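Local coordinates for protein chitin deacetylase 1 (Bombyx mori, PDB 5ZNT) that removes the acetyl groups from N-acetylglucosamine residues of chitin, using zinc as cofactor, to give chitosan and acetate, at residues K73-V78 against F166-T171; T83-V88 against A125-I130; S102-H105 against F111-N114; L150-G153 against Q157-M160. All coordinates share one frame; numbering follows the deposited sequence.

In the fold
All four contacts belong to the carbohydrate esterase 4 catalytic domain. Contact 1 lies about 3 Å from the centre of the chain, where strand 75-78 of the parallel sheet faces strand 168-169 of a mixed sheet. The loop it closes encloses the others: contact 3 is nested within contact 2, and contact 4 follows both. Centre to centre, contact 1 is about 14 Å from contacts 2 and 4 and 16 Å from contact 3, while contacts 3 and 4 are about 9 Å apart. Helix 117-134, which supplies half of contact 2, also packs against contacts 3 and 4; contact 1 touches contact 2 through Val78 and Met127, and contact 4 through Asp169 and Gln157.

Contact 1: residues K73-V78 against F166-T171; sequences KATYFV and FLYDST
Phe77 and Tyr168 approach from opposite directions inside the distorted beta/alpha barrel of the carbohydrate esterase 4 fold, one from strand 75-78 and the other from strand 168-169. These strands belong to different sheets, and the nearest CA atoms of the two segments, those of Phe77 and Ser170, are 9.5 Å apart, so side chains bridge the distance. The end of the Phe77 ring lies at the edge of the Tyr168 ring, near its plane, with Phe77 CZ 4.0 Å from Tyr168 CE1. On Tyr168, CG stands between the backbone N and the carbonyl carbon (chi1 68°), a setting that directs the ring at the opposing strand. Its hydroxyl reaches the side chains there, Thr75 CG2 lying 3.7 Å from Tyr168 OH. That contact is apolar on the threonine side: Thr75 OG1 pairs with Met303 N, and Tyr168 OH with Glu97. Ser170 also contributes carbon, its CB meeting Phe77 CZ at 4.0 Å while its OG bonds to Met211 O. The side chains of Phe77 and the zinc ligand His101 are about 4 Å apart at their nearest atoms. Asp169 to Thr171 form an Asx turn: Thr171 N donates to Asp169 OD2 over 2.9 Å, from 52° out of the carboxylate plane.

Contact 2: residues T83-V88 against A125-I130; sequences TNYSAV and AGMRVI. With NAG (2-acetamido-2-deoxy-beta-D-glucopyranose), chain B.
The Tyr85 ring projects at helix 117-134 and meets two side chains there: Met127 CE approaches its edge near the ring plane, and Ile130 CG2 comes in obliquely at the phenol end. On one face, Thr83 CG2 of the ring's own segment sits 3.5 Å above the plane, over the centre. At the tip, Tyr85 OH is 3.4 Å from Met127 CE, and Ile130 CG2 is likewise 3.4 Å from Tyr85 OH. Two methyl groups therefore touch the hydroxyl, whose polar need is met by a hydrogen bond with His80 ND1. Met127 arrives through a chain bent at chi2 (54°), which brings its methyl to the tyrosine although the residue's CB does not point there.

The second flat group, the Asn84 amide, stands at the N-cap of helix 85-93. Its ND2 is joined covalently to C1 of N-acetylglucosamine, the N-linked glycan of an Asn-Tyr-Ser sequon, and Asn84 ND2 also donates to the sugar's O7 (2.8 Å). The same side chain caps the helix: Ala87 N donates to Asn84 OD1 over 3.0 Å, from 60° out of the carbonyl plane. One amide thus serves both sugar and helix; the bond from Ala87 N helps fix its rotation, and the one to O7 helps orient the sugar.

In the fold, helix 85-93 follows strand 75-78 and lies beside helix 117-134. Val88 and Met127 rest on strand 97-100, while Tyr85 also touches Leu357 of strand 355-359.

Contact 3: residues S102-H105 against F111-N114; sequences SITH and FWSN. With ZN (zinc ion), chain C.
Ser102, within the zinc-binding His-Ser-Ile-Thr-His sequence, meets Trp112; the sequence is the His-x3-His motif of carbohydrate esterase 4 enzymes, whose two histidines here are His101 and His105. Along segment 111-114, Phe111 comes first. It serves its neighbour, placing CE2 3.5 Å above the Trp112 plane, over the centre of the indole, while Trp112 NE1 lies in plane at the edge of the phenyl ring.

Trp112 carries the contact across. With CG anti to the carbonyl carbon (chi1 -64°), the six-membered end of the indole is sent towards Ser102. Ser102 CB approaches obliquely, 3.5 Å from Trp112 CH2, and His105 CA lies near the ring plane, 4.4 Å from Trp112 CZ2. The indole N-H is not spent on this segment, since Trp112 NE1 pairs with Asn106 O.

Next, Ser113 OG bonds to Arg151 NE, and the Arg151 side chain also packs on Trp112. Asn114 is the first residue to leave helical backbone angles.

The loop at the end of the indole has its own tie. In an ST motif, His105 N donates to Ser102 OG over 2.9 Å at 143°, so the serine touched by Trp112 also helps hold the backbone of a zinc ligand. Asp46, His101 and three waters share the metal with that ligand, His105, whose NE2 is 2.1 Å from the zinc ion.

Contact 4: residues L150-G153 against Q157-M160; sequences LRVG and QFTM
The Gln157 side chain reaches along the start of helix 154-163 to Gly153, the residue just before the helix. Its CB lies 3.6 Å from Gly153 CA, a close approach of aliphatic carbon to bare backbone. From there CG is anti to the backbone N (chi1 173°), with the chain extended beyond it. This carries CD to within 4.0 Å of Gly153 N. At the tip, Gln157 OE1 accepts from Gly153 N over 2.9 Å, with the donor in the carbonyl plane and an N-H...acceptor angle of 158°; it also lies 3.6 Å from Val152 CA. The other tip atom, Gln157 NE2, lies 2.7 Å from Asp169 OD1 of strand 168-169.

Val152 crosses the glutamine at about a right angle. Its CG1 reaches beyond OE1 to the in-plane edge of the next residue's ring, 3.9 Å from Phe158 CE1, which gives the turn an apolar flank.

A second bond runs the other way: Gln157 N donates to Gly153 O over 2.9 Å and is nearly straight at 173°. It is the i to i+4 bond that opens the helix. Gly153 is thus gripped at both N-H and C=O by one residue. The reciprocal pair holds the loop's exit to the first turn, and the in-plane bond to OE1 probably fixes which way round the buried amide sits.

Contact 1: residues K73-V78 against F166-T171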
loop_
_atom_site.group_PDB
_atom_site.type_symbol
_atom_site.label_atom_id
_atom_site.label_comp_id
_atom_site.label_asym_id
_atom_site.label_seq_id
_atom_site.Cartn_x
_atom_site.Cartn_y
_atom_site.Cartn_z
ATOM N N LYS A 73 11.794 0.340 4.023
ATOM C CA LYS A 73 11.081 0.761 2.823
ATOM C C LYS A 73 9.585 0.796 3.099
ATOM O O LYS A 73 9.059 -0.040 3.838
ATOM C CB LYS A 73 11.339 -0.171 1.638
ATOM C CG LYS A 73 12.821 -0.358 1.263
ATOM C CD LYS A 73 13.485 0.989 0.919
ATOM C CE LYS A 73 14.815 0.741 0.180
ATOM N NZ LYS A 73 15.689 -0.202 0.958
ATOM N N ALA A 74 8.904 1.760 2.468
ATOM C CA ALA A 74 7.463 1.942 2.587
ATOM C C ALA A 74 6.833 1.945 1.194
ATOM O O ALA A 74 7.525 1.938 0.171
ATOM C CB ALA A 74 7.134 3.244 3.356
ATOM N N THR A 75 5.503 1.932 1.156
ATOM C CA THR A 75 4.725 1.921 -0.086
ATOM C C THR A 75 3.825 3.151 -0.102
ATOM O O THR A 75 3.157 3.427 0.886
ATOM C CB THR A 75 3.866 0.647 -0.188
ATOM O OG1 THR A 75 4.701 -0.520 -0.050
ATOM C CG2 THR A 75 3.132 0.576 -1.533
ATOM N N TYR A 76 3.801 3.877 -1.220
ATOM C CA TYR A 76 3.031 5.109 -1.352
ATOM C C TYR A 76 1.918 4.869 -2.358
ATOM O O TYR A 76 2.194 4.558 -3.522
ATOM C CB TYR A 76 3.910 6.268 -1.821
ATOM C CG TYR A 76 4.907 6.690 -0.768
ATOM C CD1 TYR A 76 6.078 5.970 -0.567
ATOM C CD2 TYR A 76 4.664 7.792 0.044
ATOM C CE1 TYR A 76 6.991 6.335 0.416
ATOM C CE2 TYR A 76 5.585 8.184 1.021
ATOM C CZ TYR A 76 6.747 7.458 1.184
ATOM O OH TYR A 76 7.640 7.834 2.143
ATOM N N PHE A 77 0.671 4.952 -1.897
ATOM C CA PHE A 77 -0.481 4.880 -2.795
ATOM C C PHE A 77 -0.814 6.312 -3.199
ATOM O O PHE A 77 -1.417 7.065 -2.433
ATOM C CB PHE A 77 -1.658 4.174 -2.120
ATOM C CG PHE A 77 -1.427 2.696 -1.934
ATOM C CD1 PHE A 77 -1.634 1.812 -2.986
ATOM C CD2 PHE A 77 -0.967 2.205 -0.724
ATOM C CE1 PHE A 77 -1.392 0.449 -2.820
ATOM C CE2 PHE A 77 -0.735 0.849 -0.557
ATOM C CZ PHE A 77 -0.941 -0.018 -1.599
ATOM N N VAL A 78 -0.421 6.684 -4.409
ATOM C CA VAL A 78 -0.335 8.089 -4.805
ATOM C C VAL A 78 -1.569 8.449 -5.599
ATOM O O VAL A 78 -1.921 7.746 -6.553
ATOM C CB VAL A 78 0.945 8.347 -5.625
ATOM C CG1 VAL A 78 1.008 9.831 -6.067
ATOM C CG2 VAL A 78 2.189 7.985 -4.766
ATOM N N PHE A 166 -2.028 -5.176 -13.498
ATOM C CA PHE A 166 -1.615 -4.795 -12.156
ATOM C C PHE A 166 -1.280 -6.063 -11.371
ATOM O O PHE A 166 -1.822 -7.139 -11.639
ATOM C CB PHE A 166 -2.718 -3.995 -11.454
ATOM C CG PHE A 166 -2.777 -2.532 -11.869
ATOM C CD1 PHE A 166 -1.839 -1.618 -11.392
ATOM C CD2 PHE A 166 -3.758 -2.080 -12.743
ATOM C CE1 PHE A 166 -1.891 -0.284 -11.774
ATOM C CE2 PHE A 166 -3.818 -0.737 -13.123
ATOM C CZ PHE A 166 -2.878 0.157 -12.643
ATOM N N LEU A 167 -0.373 -5.937 -10.401
ATOM C CA LEU A 167 0.025 -7.116 -9.636
ATOM C C LEU A 167 -0.908 -7.354 -8.455
ATOM O O LEU A 167 -1.351 -8.483 -8.214
ATOM C CB LEU A 167 1.463 -6.967 -9.149
ATOM C CG LEU A 167 1.999 -8.100 -8.269
ATOM C CD1 LEU A 167 2.020 -9.423 -9.063
ATOM C CD2 LEU A 167 3.382 -7.721 -7.723
ATOM N N TYR A 168 -1.224 -6.309 -7.702
ATOM C CA TYR A 168 -1.988 -6.535 -6.494
ATOM C C TYR A 168 -2.918 -5.377 -6.228
ATOM O O TYR A 168 -2.678 -4.238 -6.649
ATOM C CB TYR A 168 -1.090 -6.749 -5.270
ATOM C CG TYR A 168 -0.316 -5.516 -4.845
ATOM C CD1 TYR A 168 -0.855 -4.610 -3.932
ATOM C CD2 TYR A 168 0.940 -5.251 -5.374
ATOM C CE1 TYR A 168 -0.145 -3.469 -3.541
ATOM C CE2 TYR A 168 1.653 -4.108 -5.000
ATOM C CZ TYR A 168 1.106 -3.235 -4.077
ATOM O OH TYR A 168 1.792 -2.104 -3.710
ATOM N N ASP A 169 -3.968 -5.691 -5.484
ATOM C CA ASP A 169 -4.838 -4.723 -4.856
ATOM C C ASP A 169 -4.594 -4.725 -3.352
ATOM O O ASP A 169 -4.249 -5.756 -2.763
ATOM C CB ASP A 169 -6.298 -5.060 -5.144
ATOM C CG ASP A 169 -7.240 -4.201 -4.365
ATOM O OD1 ASP A 169 -7.321 -2.995 -4.674
ATOM O OD2 ASP A 169 -7.880 -4.701 -3.421
ATOM N N SER A 170 -4.753 -3.555 -2.730
ATOM C CA SER A 170 -4.782 -3.435 -1.269
ATOM C C SER A 170 -5.931 -2.489 -0.927
ATOM O O SER A 170 -5.745 -1.361 -0.461
ATOM C CB SER A 170 -3.459 -2.944 -0.678
ATOM O OG SER A 170 -3.501 -3.046 0.755
ATOM N N THR A 171 -7.139 -2.961 -1.183
ATOM C CA THR A 171 -8.366 -2.242 -0.861
ATOM C C THR A 171 -9.302 -3.037 0.046
ATOM O O THR A 171 -10.092 -2.442 0.780
ATOM C CB THR A 171 -9.116 -1.889 -2.156
ATOM O OG1 THR A 171 -8.215 -1.257 -3.077
ATOM C CG2 THR A 171 -10.308 -0.993 -1.882
#

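Contact 2: residues T83-V88 against A125-I130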
loop_
_atom_site.group_PDB
_atom_site.type_symbol
_atom_site.label_atom_id
_atom_site.label_comp_id
_atom_site.label_asym_id
_atom_site.label_seq_id
_atom_site.Cartn_x
_atom_site.Cartn_y
_atom_site.Cartn_z
ATOM N N THR A 83 0.040 16.398 -6.704
ATOM C CA THR A 83 1.232 15.605 -6.465
ATOM C C THR A 83 2.431 16.221 -7.176
ATOM O O THR A 83 2.301 16.807 -8.252
ATOM C CB THR A 83 0.995 14.169 -6.909
ATOM O OG1 THR A 83 0.269 13.531 -5.866
ATOM C CG2 THR A 83 2.306 13.389 -7.181
ATOM N N ASN A 84 3.581 16.143 -6.521
ATOM C CA ASN A 84 4.861 16.601 -7.051
ATOM C C ASN A 84 5.565 15.376 -7.626
ATOM O O ASN A 84 6.018 14.506 -6.874
ATOM C CB ASN A 84 5.622 17.266 -5.914
ATOM C CG ASN A 84 7.041 17.647 -6.258
ATOM O OD1 ASN A 84 7.672 17.127 -7.188
ATOM N ND2 ASN A 84 7.557 18.577 -5.476
ATOM N N TYR A 85 5.627 15.280 -8.959
ATOM C CA TYR A 85 6.137 14.059 -9.569
ATOM C C TYR A 85 7.656 13.945 -9.538
ATOM O O TYR A 85 8.166 12.825 -9.676
ATOM C CB TYR A 85 5.602 13.915 -11.001
ATOM C CG TYR A 85 4.146 13.516 -10.914
ATOM C CD1 TYR A 85 3.780 12.170 -10.740
ATOM C CD2 TYR A 85 3.147 14.489 -10.898
ATOM C CE1 TYR A 85 2.448 11.806 -10.620
ATOM C CE2 TYR A 85 1.816 14.147 -10.776
ATOM C CZ TYR A 85 1.475 12.813 -10.605
ATOM O OH TYR A 85 0.161 12.511 -10.468
ATOM N N SER A 86 8.384 15.052 -9.339
ATOM C CA SER A 86 9.814 14.946 -9.031
ATOM C C SER A 86 10.020 14.271 -7.689
ATOM O O SER A 86 10.981 13.517 -7.505
ATOM C CB SER A 86 10.463 16.328 -8.986
ATOM O OG SER A 86 10.411 16.896 -10.271
ATOM N N ALA A 87 9.148 14.579 -6.724
ATOM C CA ALA A 87 9.244 13.961 -5.406
ATOM C C ALA A 87 8.883 12.487 -5.469
ATOM O O ALA A 87 9.525 11.659 -4.808
ATOM C CB ALA A 87 8.345 14.702 -4.409
ATOM N N VAL A 88 7.831 12.146 -6.231
ATOM C CA VAL A 88 7.494 10.746 -6.461
ATOM C C VAL A 88 8.703 10.017 -7.046
ATOM O O VAL A 88 9.061 8.916 -6.618
ATOM C CB VAL A 88 6.260 10.642 -7.392
ATOM C CG1 VAL A 88 6.057 9.238 -7.870
ATOM C CG2 VAL A 88 4.955 11.150 -6.684
ATOM N N ALA A 125 -5.382 2.744 -14.278
ATOM C CA ALA A 125 -4.383 2.657 -15.341
ATOM C C ALA A 125 -3.969 4.048 -15.809
ATOM O O ALA A 125 -2.805 4.259 -16.161
ATOM C CB ALA A 125 -4.909 1.832 -16.518
ATOM N N GLY A 126 -4.905 4.999 -15.818
ATOM C CA GLY A 126 -4.546 6.375 -16.124
ATOM C C GLY A 126 -3.542 6.944 -15.144
ATOM O O GLY A 126 -2.561 7.575 -15.538
ATOM N N MET A 127 -3.765 6.718 -13.843
ATOM C CA MET A 127 -2.819 7.226 -12.854
ATOM C C MET A 127 -1.455 6.573 -13.031
ATOM O O MET A 127 -0.421 7.237 -12.870
ATOM C CB MET A 127 -3.337 6.991 -11.429
ATOM C CG MET A 127 -2.403 7.512 -10.330
ATOM S SD MET A 127 -1.964 9.284 -10.546
ATOM C CE MET A 127 -0.779 9.544 -9.220
ATOM N N ARG A 128 -1.425 5.278 -13.368
ATOM C CA ARG A 128 -0.140 4.642 -13.681
ATOM C C ARG A 128 0.563 5.341 -14.846
ATOM O O ARG A 128 1.790 5.527 -14.827
ATOM C CB ARG A 128 -0.335 3.151 -13.989
ATOM C CG ARG A 128 0.994 2.413 -14.354
ATOM C CD ARG A 128 0.769 0.886 -14.540
ATOM N NE ARG A 128 -0.207 0.630 -15.590
ATOM C CZ ARG A 128 -0.767 -0.553 -15.811
ATOM N NH1 ARG A 128 -0.439 -1.589 -15.053
ATOM N NH2 ARG A 128 -1.653 -0.700 -16.786
ATOM N N VAL A 129 -0.189 5.729 -15.874
ATOM C CA VAL A 129 0.420 6.442 -17.005
ATOM C C VAL A 129 1.019 7.772 -16.547
ATOM O O VAL A 129 2.142 8.133 -16.928
ATOM C CB VAL A 129 -0.627 6.653 -18.115
ATOM C CG1 VAL A 129 -0.204 7.782 -19.085
ATOM C CG2 VAL A 129 -0.895 5.342 -18.870
ATOM N N ILE A 130 0.277 8.525 -15.732
ATOM C CA ILE A 130 0.776 9.807 -15.234
ATOM C C ILE A 130 2.089 9.620 -14.491
ATOM O O ILE A 130 3.079 10.333 -14.735
ATOM C CB ILE A 130 -0.283 10.480 -14.338
ATOM C CG1 ILE A 130 -1.562 10.743 -15.140
ATOM C CG2 ILE A 130 0.268 11.794 -13.740
ATOM C CD1 ILE A 130 -2.697 11.356 -14.292
HETATM C C1 NAG B . 8.906 19.017 -5.627
HETATM C C2 NAG B . 9.290 20.241 -4.821
HETATM C C3 NAG B . 10.772 20.547 -5.038
HETATM C C4 NAG B . 11.627 19.307 -4.778
HETATM C C5 NAG B . 11.053 18.091 -5.499
HETATM C C6 NAG B . 11.734 16.794 -5.125
HETATM C C7 NAG B . 7.236 21.599 -4.681
HETATM C C8 NAG B . 6.599 22.900 -5.072
HETATM N N2 NAG B . 8.478 21.404 -5.135
HETATM O O3 NAG B . 11.123 21.618 -4.173
HETATM O O4 NAG B . 12.899 19.428 -5.401
HETATM O O5 NAG B . 9.663 17.938 -5.202
HETATM O O6 NAG B . 11.733 16.612 -3.715
HETATM O O7 NAG B . 6.638 20.746 -4.008
#

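Contact 3: residues S102-H105 against F111-N114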
loop_
_atom_site.group_PDB
_atom_site.type_symbol
_atom_site.label_atom_id
_atom_site.label_comp_id
_atom_site.label_asym_id
_atom_site.label_seq_id
_atom_site.Cartn_x
_atom_site.Cartn_y
_atom_site.Cartn_z
ATOM N N SER A 102 -5.617 6.406 -7.726
ATOM C CA SER A 102 -6.537 7.029 -8.689
ATOM C C SER A 102 -6.128 8.445 -9.125
ATOM O O SER A 102 -5.309 9.109 -8.481
ATOM C CB SER A 102 -7.985 7.064 -8.178
ATOM O OG SER A 102 -8.218 8.224 -7.415
ATOM N N ILE A 103 -6.704 8.899 -10.236
ATOM C CA ILE A 103 -6.489 10.267 -10.713
ATOM C C ILE A 103 -7.329 11.256 -9.911
ATOM O O ILE A 103 -6.814 12.247 -9.379
ATOM C CB ILE A 103 -6.821 10.356 -12.214
ATOM C CG1 ILE A 103 -5.756 9.610 -13.030
ATOM C CG2 ILE A 103 -6.979 11.859 -12.639
ATOM C CD1 ILE A 103 -6.050 9.560 -14.550
ATOM N N THR A 104 -8.629 11.001 -9.797
ATOM C CA THR A 104 -9.532 12.007 -9.248
ATOM C C THR A 104 -9.716 11.925 -7.738
ATOM O O THR A 104 -10.093 12.936 -7.133
ATOM C CB THR A 104 -10.934 11.912 -9.878
ATOM O OG1 THR A 104 -11.596 10.740 -9.387
ATOM C CG2 THR A 104 -10.865 11.853 -11.412
ATOM N N HIS A 105 -9.492 10.766 -7.118
ATOM C CA HIS A 105 -9.863 10.562 -5.709
ATOM C C HIS A 105 -11.307 11.020 -5.458
ATOM O O HIS A 105 -11.623 11.631 -4.431
ATOM C CB HIS A 105 -8.887 11.280 -4.767
ATOM C CG HIS A 105 -8.752 10.628 -3.423
ATOM N ND1 HIS A 105 -9.673 10.802 -2.407
ATOM C CD2 HIS A 105 -7.795 9.806 -2.926
ATOM C CE1 HIS A 105 -9.279 10.130 -1.339
ATOM N NE2 HIS A 105 -8.153 9.499 -1.636
ATOM N N PHE A 111 -19.821 6.183 -6.591
ATOM C CA PHE A 111 -19.148 6.069 -7.884
ATOM C C PHE A 111 -18.236 4.849 -7.909
ATOM O O PHE A 111 -18.311 4.027 -8.826
ATOM C CB PHE A 111 -18.349 7.334 -8.206
ATOM C CG PHE A 111 -17.264 7.105 -9.234
ATOM C CD1 PHE A 111 -17.576 7.071 -10.589
ATOM C CD2 PHE A 111 -15.943 6.886 -8.842
ATOM C CE1 PHE A 111 -16.595 6.832 -11.537
ATOM C CE2 PHE A 111 -14.958 6.647 -9.778
ATOM C CZ PHE A 111 -15.274 6.625 -11.133
ATOM N N TRP A 112 -17.384 4.700 -6.888
ATOM C CA TRP A 112 -16.429 3.590 -6.872
ATOM C C TRP A 112 -17.137 2.238 -6.783
ATOM O O TRP A 112 -16.782 1.287 -7.493
ATOM C CB TRP A 112 -15.453 3.764 -5.707
ATOM C CG TRP A 112 -14.617 5.001 -5.855
ATOM C CD1 TRP A 112 -14.762 6.180 -5.187
ATOM C CD2 TRP A 112 -13.528 5.184 -6.763
ATOM N NE1 TRP A 112 -13.824 7.086 -5.613
ATOM C CE2 TRP A 112 -13.052 6.501 -6.586
ATOM C CE3 TRP A 112 -12.915 4.364 -7.712
ATOM C CZ2 TRP A 112 -11.976 7.018 -7.318
ATOM C CZ3 TRP A 112 -11.830 4.871 -8.434
ATOM C CH2 TRP A 112 -11.386 6.187 -8.245
ATOM N N SER A 113 -18.124 2.125 -5.897
ATOM C CA SER A 113 -18.729 0.819 -5.664
ATOM C C SER A 113 -19.563 0.353 -6.854
ATOM O O SER A 113 -19.844 -0.846 -6.961
ATOM C CB SER A 113 -19.568 0.856 -4.381
ATOM O OG SER A 113 -18.736 1.006 -3.229
ATOM N N ASN A 114 -19.915 1.265 -7.766
ATOM C CA ASN A 114 -20.727 0.979 -8.943
ATOM C C ASN A 114 -20.010 1.311 -10.263
ATOM O O ASN A 114 -20.654 1.365 -11.315
ATOM C CB ASN A 114 -22.043 1.759 -8.849
ATOM C CG ASN A 114 -23.176 1.106 -9.612
ATOM O OD1 ASN A 114 -23.189 -0.113 -9.803
ATOM N ND2 ASN A 114 -24.146 1.913 -10.046
HETATM ZN ZN ZN C . -7.050 8.515 -0.153
HETATM O O HOH W 1 -6.639 7.009 1.531
HETATM O O HOH W 2 -8.768 7.099 0.438
HETATM O O HOH W 3 -7.685 9.819 1.433
#

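Contact 4: residues L150-G153 against Q157-M160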
loop_
_atom_site.group_PDB
_atom_site.type_symbol
_atom_site.label_atom_id
_atom_site.label_comp_id
_atom_site.label_asym_id
_atom_site.label_seq_id
_atom_site.Cartn_x
_atom_site.Cartn_y
_atom_site.Cartn_z
ATOM N N LEU A 150 -11.284 3.233 0.409
ATOM C CA LEU A 150 -11.286 1.772 0.470
ATOM C C LEU A 150 -12.588 1.194 -0.092
ATOM O O LEU A 150 -13.142 0.221 0.430
ATOM C CB LEU A 150 -11.037 1.278 1.903
ATOM C CG LEU A 150 -9.745 1.801 2.574
ATOM C CD1 LEU A 150 -9.560 1.189 3.966
ATOM C CD2 LEU A 150 -8.533 1.435 1.717
ATOM N N ARG A 151 -13.081 1.791 -1.183
ATOM C CA ARG A 151 -14.291 1.294 -1.833
ATOM C C ARG A 151 -13.904 0.223 -2.842
ATOM O O ARG A 151 -13.357 0.527 -3.909
ATOM C CB ARG A 151 -15.056 2.425 -2.516
ATOM C CG ARG A 151 -15.492 3.560 -1.608
ATOM C CD ARG A 151 -16.221 3.063 -0.366
ATOM N NE ARG A 151 -17.446 2.331 -0.691
ATOM C CZ ARG A 151 -18.214 1.747 0.223
ATOM N NH1 ARG A 151 -17.874 1.808 1.508
ATOM N NH2 ARG A 151 -19.309 1.087 -0.141
ATOM N N VAL A 152 -14.200 -1.035 -2.519
ATOM C CA VAL A 152 -13.919 -2.124 -3.437
ATOM C C VAL A 152 -14.892 -2.066 -4.608
ATOM O O VAL A 152 -16.073 -1.733 -4.435
ATOM C CB VAL A 152 -14.020 -3.470 -2.702
ATOM C CG1 VAL A 152 -13.516 -4.584 -3.598
ATOM C CG2 VAL A 152 -13.227 -3.386 -1.402
ATOM N N GLY A 153 -14.397 -2.388 -5.807
ATOM C CA GLY A 153 -15.214 -2.307 -7.015
ATOM C C GLY A 153 -15.769 -3.632 -7.519
ATOM O O GLY A 153 -15.778 -3.884 -8.731
ATOM N N GLN A 157 -13.570 -3.912 -10.594
ATOM C CA GLN A 157 -12.226 -3.458 -10.234
ATOM C C GLN A 157 -11.192 -4.506 -10.597
ATOM O O GLN A 157 -10.157 -4.202 -11.202
ATOM C CB GLN A 157 -12.144 -3.129 -8.743
ATOM C CG GLN A 157 -10.685 -2.819 -8.286
ATOM C CD GLN A 157 -10.557 -2.547 -6.797
ATOM O OE1 GLN A 157 -11.553 -2.538 -6.075
ATOM N NE2 GLN A 157 -9.316 -2.323 -6.329
ATOM N N PHE A 158 -11.479 -5.773 -10.270
ATOM C CA PHE A 158 -10.487 -6.817 -10.459
ATOM C C PHE A 158 -10.418 -7.278 -11.902
ATOM O O PHE A 158 -9.333 -7.637 -12.367
ATOM C CB PHE A 158 -10.772 -7.972 -9.483
ATOM C CG PHE A 158 -10.482 -7.604 -8.065
ATOM C CD1 PHE A 158 -11.367 -6.818 -7.345
ATOM C CD2 PHE A 158 -9.267 -7.953 -7.481
ATOM C CE1 PHE A 158 -11.081 -6.425 -6.056
ATOM C CE2 PHE A 158 -8.970 -7.561 -6.190
ATOM C CZ PHE A 158 -9.879 -6.808 -5.475
ATOM N N THR A 159 -11.541 -7.251 -12.638
ATOM C CA THR A 159 -11.456 -7.446 -14.082
ATOM C C THR A 159 -10.520 -6.410 -14.708
ATOM O O THR A 159 -9.629 -6.748 -15.493
ATOM C CB THR A 159 -12.850 -7.370 -14.716
ATOM O OG1 THR A 159 -13.698 -8.375 -14.137
ATOM C CG2 THR A 159 -12.759 -7.588 -16.236
ATOM N N MET A 160 -10.696 -5.139 -14.340
ATOM C CA MET A 160 -9.779 -4.111 -14.828
ATOM C C MET A 160 -8.339 -4.462 -14.478
ATOM O O MET A 160 -7.448 -4.414 -15.333
ATOM C CB MET A 160 -10.158 -2.743 -14.244
ATOM C CG MET A 160 -9.219 -1.591 -14.674
ATOM S SD MET A 160 -7.692 -1.490 -13.701
ATOM C CE MET A 160 -8.296 -0.944 -12.107
#